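Side-chain contact in enoyl-CoA hydratase (Thermus thermophilus, PDB 1WZ8), which probably catalyses the reversible addition of water to the double bond of 2-enoyl-CoA thioesters, as a hexameric member of the crotonase family: residues E84-V89 / L238-F243. Residues are numbered along the deposited sequence; the frame is centred on the assembly and turned at random.
Sequences EALLRV and LEFLGF
Leu86 and Phe240 reach past each other from opposing sides where helix 83-102 meets helix 229-241, and this pair is the tight part of the contact. CD1 of Leu86 presses on CD2 of Phe240 at 3.4 Å, while Leu86 CD2 rests 3.7 Å from the backbone O of Phe240. With CG anti to the backbone N (chi1 -174°), Leu86 brings CD1 between the two phenylalanines, 4.0 Å from CG of Phe243. The Phe240 ring also turns an edge to helix 83-102: Leu86 O lies near the ring plane, 3.2 Å from Phe240 CE2. Packing is looser at Val89, which lies near a bound methylpentanediol, probably from crystallisation; its side chain stands roughly perpendicular to that of Phe240 and meets CZ through CG1 at 4.0 Å. Neither side opens to solvent: Met79 of helix 73-81 touches the side chains of Val89, Phe240 and Phe243, and Leu241 of a second subunit packs on Leu86 and Phe240, bringing the contact into the hexamer interface. Replacing Phe240 by an alanine is likely to open a gap between the helices, with Val89 CG1 losing its aromatic partner and Leu86 CD1 keeping only Phe243 of the two rings. No hydrogen bond or salt bridge joins the segments, so their direct contact is consistent with apolar packing, with at most a weak C-H···O contribution from the Phe240 edge.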
ATOM      1  N   GLU A  84      12.390  22.836 -20.315  1.00 18.87           N
ATOM      2  CA  GLU A  84      10.999  22.830 -20.748  1.00 20.43           C
ATOM      3  C   GLU A  84      10.688  21.558 -21.523  1.00 18.28           C
ATOM      4  O   GLU A  84       9.659  20.917 -21.295  1.00 18.08           O
ATOM      5  CB  GLU A  84      10.714  24.061 -21.614  1.00 23.44           C
ATOM      6  CG  GLU A  84      10.736  25.351 -20.817  1.00 28.98           C
ATOM      7  CD  GLU A  84       9.728  25.333 -19.690  1.00 30.76           C
ATOM      8  OE1 GLU A  84      10.110  25.616 -18.533  1.00 33.62           O
ATOM      9  OE2 GLU A  84       8.548  25.045 -19.964  1.00 34.15           O
ATOM     10  N   ALA A  85      11.586  21.185 -22.429  1.00 16.92           N
ATOM     11  CA  ALA A  85      11.394  19.979 -23.230  1.00 16.60           C
ATOM     12  C   ALA A  85      11.440  18.733 -22.352  1.00 15.18           C
ATOM     13  O   ALA A  85      10.629  17.818 -22.504  1.00 13.84           O
ATOM     14  CB  ALA A  85      12.466  19.893 -24.313  1.00 15.71           C
ATOM     15  N   LEU A  86      12.398  18.702 -21.432  1.00 14.85           N
ATOM     16  CA  LEU A  86      12.551  17.562 -20.545  1.00 13.73           C
ATOM     17  C   LEU A  86      11.269  17.279 -19.762  1.00 13.31           C
ATOM     18  O   LEU A  86      10.801  16.141 -19.714  1.00 13.57           O
ATOM     19  CB  LEU A  86      13.707  17.799 -19.568  1.00 13.42           C
ATOM     20  CG  LEU A  86      14.064  16.604 -18.678  1.00 13.48           C
ATOM     21  CD1 LEU A  86      14.571  15.461 -19.550  1.00 14.01           C
ATOM     22  CD2 LEU A  86      15.121  17.004 -17.660  1.00 16.59           C
ATOM     23  N   LEU A  87      10.694  18.309 -19.151  1.00 12.15           N
ATOM     24  CA  LEU A  87       9.481  18.100 -18.367  1.00 12.70           C
ATOM     25  C   LEU A  87       8.235  17.836 -19.203  1.00 12.15           C
ATOM     26  O   LEU A  87       7.312  17.168 -18.741  1.00 12.38           O
ATOM     27  CB  LEU A  87       9.252  19.277 -17.415  1.00 14.83           C
ATOM     28  CG  LEU A  87      10.011  19.181 -16.080  1.00 13.64           C
ATOM     29  CD1 LEU A  87       9.479  17.992 -15.292  1.00 14.43           C
ATOM     30  CD2 LEU A  87      11.516  19.034 -16.315  1.00 13.78           C
ATOM     31  N   ARG A  88       8.198  18.359 -20.426  1.00 13.50           N
ATOM     32  CA  ARG A  88       7.032  18.082 -21.224  1.00 14.87           C
ATOM     33  C   ARG A  88       7.045  16.623 -21.617  1.00 14.37           C
ATOM     34  O   ARG A  88       6.032  15.935 -21.588  1.00 13.92           O
ATOM     35  CB  ARG A  88       7.090  18.962 -22.473  1.00 14.67           C
ATOM     36  CG  ARG A  88       6.067  18.543 -23.528  1.00 19.69           C
ATOM     37  CD  ARG A  88       6.489  18.970 -24.939  1.00 24.50           C
ATOM     38  NE  ARG A  88       7.250  17.901 -25.595  1.00 26.63           N
ATOM     39  CZ  ARG A  88       8.381  18.251 -26.233  1.00 28.73           C
ATOM     40  NH1 ARG A  88       8.774  19.512 -26.246  1.00 28.64           N
ATOM     41  NH2 ARG A  88       9.103  17.315 -26.856  1.00 28.13           N
ATOM     42  N   VAL A  89       8.220  16.095 -21.940  1.00 12.89           N
ATOM     43  CA  VAL A  89       8.362  14.680 -22.267  1.00 13.78           C
ATOM     44  C   VAL A  89       8.139  13.815 -21.024  1.00 13.36           C
ATOM     45  O   VAL A  89       7.680  12.677 -21.131  1.00 11.66           O
ATOM     46  CB  VAL A  89       9.754  14.391 -22.881  1.00 15.14           C
ATOM     47  CG1 VAL A  89       9.932  12.895 -23.126  1.00 14.62           C
ATOM     48  CG2 VAL A  89       9.891  15.141 -24.192  1.00 14.39           C
ATOM     49  N   LEU A 238      13.903   9.829 -11.687  1.00  9.70           N
ATOM     50  CA  LEU A 238      15.329   9.557 -11.526  1.00  9.56           C
ATOM     51  C   LEU A 238      15.988   9.450 -12.895  1.00 11.02           C
ATOM     52  O   LEU A 238      17.112   9.907 -13.084  1.00 10.96           O
ATOM     53  CB  LEU A 238      15.561   8.262 -10.733  1.00  9.43           C
ATOM     54  CG  LEU A 238      15.256   8.362  -9.234  1.00  9.35           C
ATOM     55  CD1 LEU A 238      15.376   6.991  -8.593  1.00  7.48           C
ATOM     56  CD2 LEU A 238      16.212   9.357  -8.575  1.00 11.52           C
ATOM     57  N   GLU A 239      15.287   8.850 -13.851  1.00 10.83           N
ATOM     58  CA  GLU A 239      15.827   8.727 -15.202  1.00 11.26           C
ATOM     59  C   GLU A 239      16.054  10.111 -15.794  1.00 11.62           C
ATOM     60  O   GLU A 239      17.111  10.393 -16.360  1.00 11.39           O
ATOM     61  CB  GLU A 239      14.860   7.973 -16.117  1.00 12.01           C
ATOM     62  CG  GLU A 239      15.393   7.827 -17.537  1.00 12.83           C
ATOM     63  CD  GLU A 239      14.338   7.397 -18.536  1.00 15.54           C
ATOM     64  OE1 GLU A 239      13.384   6.697 -18.145  1.00 13.01           O
ATOM     65  OE2 GLU A 239      14.475   7.746 -19.728  1.00 15.20           O
ATOM     66  N   PHE A 240      15.057  10.978 -15.665  1.00  9.41           N
ATOM     67  CA  PHE A 240      15.175  12.320 -16.218  1.00 10.74           C
ATOM     68  C   PHE A 240      16.225  13.160 -15.494  1.00 12.39           C
ATOM     69  O   PHE A 240      16.811  14.076 -16.082  1.00 12.18           O
ATOM     70  CB  PHE A 240      13.801  12.999 -16.238  1.00 10.45           C
ATOM     71  CG  PHE A 240      12.922  12.544 -17.382  1.00 11.13           C
ATOM     72  CD1 PHE A 240      12.817  11.191 -17.703  1.00 11.67           C
ATOM     73  CD2 PHE A 240      12.231  13.468 -18.159  1.00 12.72           C
ATOM     74  CE1 PHE A 240      12.041  10.766 -18.785  1.00 12.54           C
ATOM     75  CE2 PHE A 240      11.450  13.054 -19.246  1.00 12.54           C
ATOM     76  CZ  PHE A 240      11.355  11.699 -19.558  1.00 13.41           C
ATOM     77  N   LEU A 241      16.485  12.857 -14.228  1.00 11.56           N
ATOM     78  CA  LEU A 241      17.517  13.597 -13.518  1.00 13.76           C
ATOM     79  C   LEU A 241      18.856  13.218 -14.146  1.00 14.67           C
ATOM     80  O   LEU A 241      19.810  13.994 -14.128  1.00 14.73           O
ATOM     81  CB  LEU A 241      17.518  13.245 -12.032  1.00 14.02           C
ATOM     82  CG  LEU A 241      16.545  14.061 -11.181  1.00 15.26           C
ATOM     83  CD1 LEU A 241      16.388  13.418  -9.805  1.00 16.19           C
ATOM     84  CD2 LEU A 241      17.070  15.495 -11.060  1.00 17.42           C
ATOM     85  N   GLY A 242      18.911  12.020 -14.719  1.00 14.99           N
ATOM     86  CA  GLY A 242      20.136  11.553 -15.342  1.00 14.30           C
ATOM     87  C   GLY A 242      20.446  12.206 -16.680  1.00 16.62           C
ATOM     88  O   GLY A 242      21.555  12.059 -17.201  1.00 15.83           O
ATOM     89  N   PHE A 243      19.484  12.930 -17.242  1.00 16.20           N
ATOM     90  CA  PHE A 243      19.707  13.580 -18.530  1.00 18.14           C
ATOM     91  C   PHE A 243      20.737  14.702 -18.485  1.00 19.44           C
ATOM     92  O   PHE A 243      21.250  15.122 -19.523  1.00 20.63           O
ATOM     93  CB  PHE A 243      18.382  14.088 -19.110  1.00 17.24           C
ATOM     94  CG  PHE A 243      17.703  13.088 -20.005  1.00 16.90           C
ATOM     95  CD1 PHE A 243      17.290  11.855 -19.506  1.00 16.94           C
ATOM     96  CD2 PHE A 243      17.523  13.357 -21.361  1.00 18.35           C
ATOM     97  CE1 PHE A 243      16.714  10.903 -20.338  1.00 16.39           C
ATOM     98  CE2 PHE A 243      16.947  12.409 -22.205  1.00 18.41           C
ATOM     99  CZ  PHE A 243      16.543  11.179 -21.693  1.00 18.31           C
TER